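Local atomic coordinates of D-alanyl-D-alanine carboxypeptidase (Streptococcus pneumoniae R6, PDB entry 1XP4), a protein that probably trims the C-terminal D-alanine from peptidoglycan precursor peptides, acting as a serine-type D-Ala-D-Ala carboxypeptidase of the S11 family. Residues 46-51 with 178-183; 66-71 with 87-92; 342-347 with 371-376. All blocks are in the same frame, centred on the assembly; numbering follows the deposited sequence.

Contact 1 of 3, residues 46-51 with 178-183; sequences ITVYLV and RNLIKK
Tyr49 makes the largest contribution to the contact between two helices of the carboxypeptidase domain, whose local axes come within 10.1 Å and run at 32° to each other. With CG anti to the backbone N (chi1 -171°), its side chain leaves CB across the gap to helix 170-183. CD1 is the first ring atom to meet the other helix, lying 3.8 Å from Leu180 CD1 near the ring plane, so the leucine methyl sits at the ring's edge. Next along the same edge, CE1 comes 3.6 Å from Asn179 O, an acceptor already used by the backbone N of Lys183. At the tip, OH rests 3.6 Å from Lys183 CG, on a side chain that crosses the tyrosine at about a right angle and bends at chi2. Val48 CG1 adds a looser methyl contact, 4.3 Å from Leu180 CD2. Trp134 and Tyr184 also meet the Tyr49 ring edge-to-face, and Lys183 NZ forms a salt bridge with Glu56, farther along helix 44-57. Val48 lies near the predicted general base Lys44 without touching it. The two segments share no hydrogen bond, so ring-edge and aliphatic contacts mediate their direct association, while the lysine's charge is paired beyond them.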
# COMPACT_ATOMS: atom_id res chain seq x y z
N ILE A 46 -5.42 6.96 -0.68
CA ILE A 46 -5.69 7.27 -2.07
C ILE A 46 -5.31 8.73 -2.25
O ILE A 46 -4.66 9.10 -3.22
CB ILE A 46 -7.17 7.06 -2.40
CG1 ILE A 46 -7.65 5.71 -1.87
CG2 ILE A 46 -7.36 7.10 -3.92
CD1 ILE A 46 -9.16 5.52 -1.92
N THR A 47 -5.70 9.56 -1.28
CA THR A 47 -5.41 11.00 -1.30
C THR A 47 -3.92 11.26 -1.45
O THR A 47 -3.48 11.99 -2.35
CB THR A 47 -5.88 11.68 -0.00
OG1 THR A 47 -7.31 11.60 0.09
CG2 THR A 47 -5.45 13.14 0.01
N VAL A 48 -3.15 10.66 -0.56
CA VAL A 48 -1.71 10.81 -0.53
C VAL A 48 -1.02 10.33 -1.82
O VAL A 48 0.07 10.81 -2.16
CB VAL A 48 -1.14 10.07 0.71
CG1 VAL A 48 0.30 9.67 0.49
CG2 VAL A 48 -1.25 10.97 1.93
N TYR A 49 -1.65 9.41 -2.54
CA TYR A 49 -1.08 8.91 -3.79
C TYR A 49 -1.12 9.99 -4.85
O TYR A 49 -0.20 10.12 -5.65
CB TYR A 49 -1.84 7.70 -4.33
CG TYR A 49 -1.15 7.03 -5.49
CD1 TYR A 49 -0.18 6.04 -5.27
CD2 TYR A 49 -1.45 7.37 -6.81
CE1 TYR A 49 0.48 5.41 -6.33
CE2 TYR A 49 -0.80 6.75 -7.89
CZ TYR A 49 0.16 5.77 -7.64
OH TYR A 49 0.79 5.12 -8.68
N LEU A 50 -2.20 10.77 -4.88
CA LEU A 50 -2.29 11.82 -5.87
C LEU A 50 -1.30 12.94 -5.55
O LEU A 50 -0.82 13.64 -6.44
CB LEU A 50 -3.73 12.34 -5.95
CG LEU A 50 -4.77 11.29 -6.38
CD1 LEU A 50 -6.15 11.90 -6.39
CD2 LEU A 50 -4.42 10.75 -7.76
N VAL A 51 -0.99 13.09 -4.26
CA VAL A 51 -0.06 14.12 -3.80
C VAL A 51 1.36 13.80 -4.23
O VAL A 51 2.10 14.70 -4.67
CB VAL A 51 -0.08 14.24 -2.27
CG1 VAL A 51 0.87 15.32 -1.83
CG2 VAL A 51 -1.49 14.55 -1.78
N ARG A 178 -0.71 -1.35 -1.79
CA ARG A 178 0.38 -1.89 -2.59
C ARG A 178 0.89 -0.90 -3.63
O ARG A 178 2.10 -0.65 -3.72
CB ARG A 178 -0.03 -3.18 -3.28
CG ARG A 178 1.13 -3.87 -3.98
CD ARG A 178 0.67 -5.05 -4.83
NE ARG A 178 1.80 -5.65 -5.54
CZ ARG A 178 1.82 -5.89 -6.84
NH1 ARG A 178 0.77 -5.59 -7.59
NH2 ARG A 178 2.90 -6.39 -7.41
N ASN A 179 -0.02 -0.33 -4.42
CA ASN A 179 0.40 0.62 -5.44
C ASN A 179 1.14 1.81 -4.85
O ASN A 179 2.11 2.30 -5.43
CB ASN A 179 -0.81 1.11 -6.23
CG ASN A 179 -1.44 0.01 -7.04
OD1 ASN A 179 -0.76 -0.94 -7.41
ND2 ASN A 179 -2.73 0.13 -7.33
N LEU A 180 0.69 2.27 -3.69
CA LEU A 180 1.33 3.40 -3.04
C LEU A 180 2.76 3.04 -2.60
O LEU A 180 3.72 3.71 -2.98
CB LEU A 180 0.52 3.86 -1.82
CG LEU A 180 1.17 4.97 -1.00
CD1 LEU A 180 1.47 6.16 -1.87
CD2 LEU A 180 0.26 5.36 0.15
N ILE A 181 2.90 1.97 -1.81
CA ILE A 181 4.22 1.55 -1.32
C ILE A 181 5.21 1.21 -2.44
O ILE A 181 6.38 1.57 -2.37
CB ILE A 181 4.10 0.34 -0.39
CG1 ILE A 181 3.37 0.74 0.89
CG2 ILE A 181 5.47 -0.22 -0.06
CD1 ILE A 181 3.14 -0.43 1.84
N LYS A 182 4.73 0.51 -3.46
CA LYS A 182 5.59 0.12 -4.57
C LYS A 182 6.04 1.28 -5.45
O LYS A 182 7.18 1.31 -5.90
CB LYS A 182 4.88 -0.91 -5.44
CG LYS A 182 5.44 -2.31 -5.30
CD LYS A 182 4.53 -3.30 -5.96
CE LYS A 182 5.23 -4.61 -6.19
NZ LYS A 182 6.39 -4.41 -7.09
N LYS A 183 5.15 2.24 -5.68
CA LYS A 183 5.45 3.40 -6.51
C LYS A 183 6.12 4.57 -5.76
O LYS A 183 6.93 5.30 -6.33
CB LYS A 183 4.16 3.88 -7.19
CG LYS A 183 4.28 5.14 -8.02
CD LYS A 183 5.22 4.97 -9.18
CE LYS A 183 5.29 6.24 -10.01
NZ LYS A 183 6.40 6.18 -11.01

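Contact 2 of 3, residues 66-71 with 87-92; sequences VDISDY and EARNYT
Three backbone hydrogen bonds join residues 66-71 to 87-92. Around the pair Val66 and Tyr91 the exchange is mutual. Val66 N donates to Tyr91 O at 2.6 Å, with the donor nitrogen lying 32° out of the carbonyl plane, whereas Tyr91 N reaches Val66 O at 2.9 Å in that carbonyl's plane, on a lone pair. Val66 O also receives a CA-H...O contact from Asn90 CA. Beyond the strand ends, Ile68 N donates to Arg89 O at 2.8 Å, from well above the carbonyl plane. This pattern defines a short two-stranded antiparallel ribbon, strands 65-67 and 90-92, in which Asp67 and Asn90 form the non-hydrogen-bonded pair. One face, bearing Val66 and Tyr91, packs on helix 93-103 of the carboxypeptidase domain; the other bears the exposed Asp67 and Asn90. Arg89 takes left-handed backbone angles, and its side chain, bent at chi3, runs past Ile68. Its NH2 makes a salt bridge to Asp70 OD1 at 2.7 Å, end-on at the guanidinium edge, with the carboxylate plane turned 81° from it. Asp67 lies alongside Arg89 and points the same way, but stays beyond salt-bridge distance. Ile68 directs CD1 to the edge of the Tyr91 ring, which also stacks with Phe198. Tyr91 OH accepts from Ala88 N at 3.3 Å, tying the phenol back to the loop before its own strand. Ser69 OG is satisfied by Glu114, and Glu87 OE1 by Tyr73 OH.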
# COMPACT_ATOMS: atom_id res chain seq x y z
N VAL A 66 0.99 26.12 1.33
CA VAL A 66 -0.40 25.80 1.00
C VAL A 66 -1.35 26.55 1.92
O VAL A 66 -1.29 26.41 3.14
CB VAL A 66 -0.68 24.28 1.13
CG1 VAL A 66 -2.13 23.99 0.76
CG2 VAL A 66 0.23 23.49 0.21
N ASP A 67 -2.23 27.35 1.31
CA ASP A 67 -3.23 28.13 2.05
C ASP A 67 -4.28 27.19 2.62
O ASP A 67 -4.54 26.12 2.09
CB ASP A 67 -3.90 29.15 1.12
CG ASP A 67 -5.11 29.83 1.75
OD1 ASP A 67 -4.95 30.61 2.72
OD2 ASP A 67 -6.24 29.59 1.27
N ILE A 68 -4.88 27.61 3.72
CA ILE A 68 -5.90 26.81 4.37
C ILE A 68 -7.21 27.59 4.43
O ILE A 68 -7.43 28.38 5.34
CB ILE A 68 -5.36 26.38 5.75
CG1 ILE A 68 -4.18 25.43 5.51
CG2 ILE A 68 -6.44 25.71 6.57
CD1 ILE A 68 -3.44 25.03 6.73
N SER A 69 -8.07 27.37 3.44
CA SER A 69 -9.35 28.07 3.33
C SER A 69 -10.33 27.88 4.48
O SER A 69 -10.14 27.04 5.35
CB SER A 69 -10.04 27.70 2.01
OG SER A 69 -10.33 26.32 1.95
N ASP A 70 -11.39 28.69 4.45
CA ASP A 70 -12.43 28.66 5.48
C ASP A 70 -12.91 27.26 5.86
O ASP A 70 -12.88 26.88 7.03
CB ASP A 70 -13.62 29.50 5.03
CG ASP A 70 -13.25 30.93 4.67
OD1 ASP A 70 -12.25 31.45 5.22
OD2 ASP A 70 -13.97 31.53 3.84
N TYR A 71 -13.36 26.51 4.86
CA TYR A 71 -13.87 25.15 5.07
C TYR A 71 -12.91 24.26 5.87
O TYR A 71 -13.29 23.71 6.91
CB TYR A 71 -14.21 24.53 3.71
CG TYR A 71 -14.29 23.02 3.64
CD1 TYR A 71 -14.94 22.28 4.63
CD2 TYR A 71 -13.76 22.33 2.54
CE1 TYR A 71 -15.05 20.89 4.53
CE2 TYR A 71 -13.87 20.94 2.43
CZ TYR A 71 -14.52 20.22 3.43
OH TYR A 71 -14.62 18.85 3.32
N GLU A 87 -3.81 27.66 12.97
CA GLU A 87 -4.11 29.08 13.05
C GLU A 87 -3.32 29.99 12.13
O GLU A 87 -3.65 31.16 11.98
CB GLU A 87 -3.99 29.55 14.50
CG GLU A 87 -5.12 29.06 15.40
CD GLU A 87 -6.49 29.40 14.83
OE1 GLU A 87 -6.68 30.57 14.42
OE2 GLU A 87 -7.38 28.52 14.80
N ALA A 88 -2.28 29.46 11.51
CA ALA A 88 -1.46 30.24 10.59
C ALA A 88 -2.03 30.13 9.17
O ALA A 88 -1.59 30.84 8.26
CB ALA A 88 -0.02 29.75 10.62
N ARG A 89 -2.99 29.23 8.99
CA ARG A 89 -3.65 29.00 7.70
C ARG A 89 -2.76 28.92 6.46
O ARG A 89 -3.20 29.22 5.35
CB ARG A 89 -4.74 30.06 7.48
CG ARG A 89 -6.04 29.83 8.25
CD ARG A 89 -6.77 31.15 8.43
NE ARG A 89 -8.18 31.12 8.02
CZ ARG A 89 -8.60 30.89 6.78
NH1 ARG A 89 -7.72 30.65 5.82
NH2 ARG A 89 -9.89 30.91 6.50
N ASN A 90 -1.51 28.51 6.63
CA ASN A 90 -0.61 28.36 5.50
C ASN A 90 0.54 27.47 5.91
O ASN A 90 1.40 27.86 6.70
CB ASN A 90 -0.08 29.71 5.02
CG ASN A 90 0.64 29.61 3.68
OD1 ASN A 90 1.65 28.91 3.55
ND2 ASN A 90 0.11 30.30 2.67
N TYR A 91 0.56 26.26 5.37
CA TYR A 91 1.61 25.33 5.71
C TYR A 91 2.19 24.65 4.50
O TYR A 91 1.62 24.68 3.41
CB TYR A 91 1.08 24.28 6.70
CG TYR A 91 0.66 24.87 8.02
CD1 TYR A 91 -0.62 25.43 8.18
CD2 TYR A 91 1.55 24.93 9.10
CE1 TYR A 91 -0.99 26.05 9.37
CE2 TYR A 91 1.18 25.54 10.30
CZ TYR A 91 -0.09 26.10 10.42
OH TYR A 91 -0.44 26.75 11.58
N THR A 92 3.34 24.03 4.72
CA THR A 92 4.08 23.32 3.70
C THR A 92 3.40 22.01 3.28
O THR A 92 2.70 21.38 4.07
CB THR A 92 5.50 23.03 4.22
OG1 THR A 92 6.37 24.09 3.81
CG2 THR A 92 6.03 21.72 3.72

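Contact 3 of 3, residues 342-347 with 371-376; sequences AGTVVG and MVADKK
The valines and Ala373 near the start of strand 345-350 and the end of strand 368-373 face two ways. Val345 and Val372 are a non-hydrogen-bonded pair whose CA atoms are 4.5 Å apart, yet their side chains diverge. Val372 turns instead to the preceding loop, where both of its methyls, CG1 and CG2, face Gly343 O from the same side and its CB sits 3.5 Å from that oxygen. Gly343 has backbone angles (phi 116°, psi -27°) that suit a glycine, and it brings its carbonyl against the valine. Val346 and Ala373 meet elsewhere. CG2 of Val346, placed beside the backbone N by chi1 -168°, meets the Ala373 methyl, and Thr344 OG1 lies 4.0 Å from the same Ala373 CB while bonding to Glu341 O. The valine also touches Ala295. Separately, Met371, a selenomethionine, keeps its CB 3.8 Å from Gly347 O, but bends at chi2 and chi3 so that its selenium turns from the partner strand.

A classic beta bulge accompanies this change of facing: Val346 and Gly347 both stand opposite Met371. Met371 O accepts Val346 N at 2.9 Å in its carbonyl plane and receives a weak bond from Gly347 N at 3.3 Å. Met371 N returns a bond to Gly347 O, Ala373 N bonds to Thr344 O at 2.9 Å, and Gly343 N donates to Ala373 O. In the C-terminal domain strand 368-373 is the middle of three antiparallel strands, and Val372 also bonds to Val308 on its other side. The chemistry implies backbone-led cohesion: hydrogen bonds fix the register and its one-residue shift, while small aliphatic groups fill in around them.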
# COMPACT_ATOMS: atom_id res chain seq x y z
N ALA A 342 26.39 -7.74 -21.47
CA ALA A 342 26.21 -8.53 -20.26
C ALA A 342 25.38 -7.73 -19.26
O ALA A 342 25.72 -6.60 -18.93
CB ALA A 342 27.56 -8.87 -19.66
N GLY A 343 24.28 -8.32 -18.79
CA GLY A 343 23.44 -7.63 -17.84
C GLY A 343 22.05 -7.35 -18.38
O GLY A 343 21.09 -7.23 -17.62
N THR A 344 21.96 -7.23 -19.69
CA THR A 344 20.68 -6.95 -20.33
C THR A 344 19.71 -8.09 -20.01
O THR A 344 20.10 -9.26 -19.91
CB THR A 344 20.85 -6.81 -21.87
OG1 THR A 344 21.21 -8.07 -22.44
CG2 THR A 344 21.95 -5.79 -22.19
N VAL A 345 18.44 -7.73 -19.83
CA VAL A 345 17.39 -8.70 -19.52
C VAL A 345 17.24 -9.63 -20.72
O VAL A 345 17.14 -9.17 -21.86
CB VAL A 345 16.06 -7.98 -19.24
CG1 VAL A 345 15.02 -8.97 -18.76
CG2 VAL A 345 16.27 -6.89 -18.22
N VAL A 346 17.21 -10.93 -20.48
CA VAL A 346 17.09 -11.87 -21.59
C VAL A 346 15.95 -12.88 -21.45
O VAL A 346 15.67 -13.65 -22.37
CB VAL A 346 18.42 -12.62 -21.79
CG1 VAL A 346 18.39 -13.36 -23.11
CG2 VAL A 346 19.56 -11.63 -21.79
N GLY A 347 15.30 -12.88 -20.30
CA GLY A 347 14.21 -13.81 -20.08
C GLY A 347 13.58 -13.58 -18.73
O GLY A 347 13.97 -12.66 -18.01
N MSE A 371 15.76 -12.43 -15.75
CA MSE A 371 16.99 -13.20 -15.83
C MSE A 371 17.88 -12.50 -16.83
O MSE A 371 17.53 -12.31 -18.00
CB MSE A 371 16.69 -14.63 -16.26
CG MSE A 371 15.92 -15.41 -15.20
SE MSE A 371 16.97 -15.82 -13.63
CE MSE A 371 17.90 -17.36 -14.31
N VAL A 372 19.05 -12.11 -16.35
CA VAL A 372 20.03 -11.36 -17.10
C VAL A 372 21.08 -12.18 -17.86
O VAL A 372 21.37 -13.32 -17.50
CB VAL A 372 20.71 -10.38 -16.13
CG1 VAL A 372 22.02 -9.91 -16.68
CG2 VAL A 372 19.78 -9.22 -15.86
N ALA A 373 21.63 -11.57 -18.91
CA ALA A 373 22.68 -12.19 -19.71
C ALA A 373 23.99 -12.00 -18.96
O ALA A 373 24.32 -10.87 -18.58
CB ALA A 373 22.76 -11.51 -21.06
N ASP A 374 24.76 -13.06 -18.74
CA ASP A 374 26.00 -12.89 -18.00
C ASP A 374 27.25 -13.00 -18.87
O ASP A 374 28.26 -13.58 -18.47
CB ASP A 374 26.05 -13.88 -16.82
CG ASP A 374 26.61 -15.22 -17.19
OD1 ASP A 374 26.37 -15.68 -18.33
OD2 ASP A 374 27.29 -15.83 -16.34
N LYS A 375 27.19 -12.40 -20.05
CA LYS A 375 28.28 -12.43 -21.02
C LYS A 375 27.82 -11.59 -22.21
O LYS A 375 26.62 -11.39 -22.40
CB LYS A 375 28.52 -13.88 -21.45
CG LYS A 375 29.59 -14.13 -22.51
CD LYS A 375 29.67 -15.64 -22.75
CE LYS A 375 30.69 -16.04 -23.79
NZ LYS A 375 31.02 -17.49 -23.68
N LYS A 376 28.76 -11.09 -22.99
CA LYS A 376 28.42 -10.29 -24.16
C LYS A 376 28.54 -11.18 -25.40
O LYS A 376 29.33 -12.13 -25.40
CB LYS A 376 29.37 -9.09 -24.27
CG LYS A 376 29.25 -8.27 -25.54
CD LYS A 376 30.29 -7.16 -25.56
CE LYS A 376 30.27 -6.35 -26.85
NZ LYS A 376 31.28 -5.24 -26.82

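Contact 1 is the core contact, its centre about 7 Å from the centre of the chain, and relies on the apolar and aromatic surfaces of two helices. The centres of contacts 2 and 3 lie about 28 and 31 Å from it; both are only partly buried and pair antiparallel strands through backbone hydrogen bonds; contact 2 adds a salt bridge, contact 3 a bulge. Contacts 1 and 2 belong to the carboxypeptidase domain, with contact 2 nested in the loop that contact 1 closes and strand 65-67 following helix 44-57. Contact 3 belongs to the C-terminal domain, its centre about 53 Å from that of contact 2. No two contacts share an element or touch.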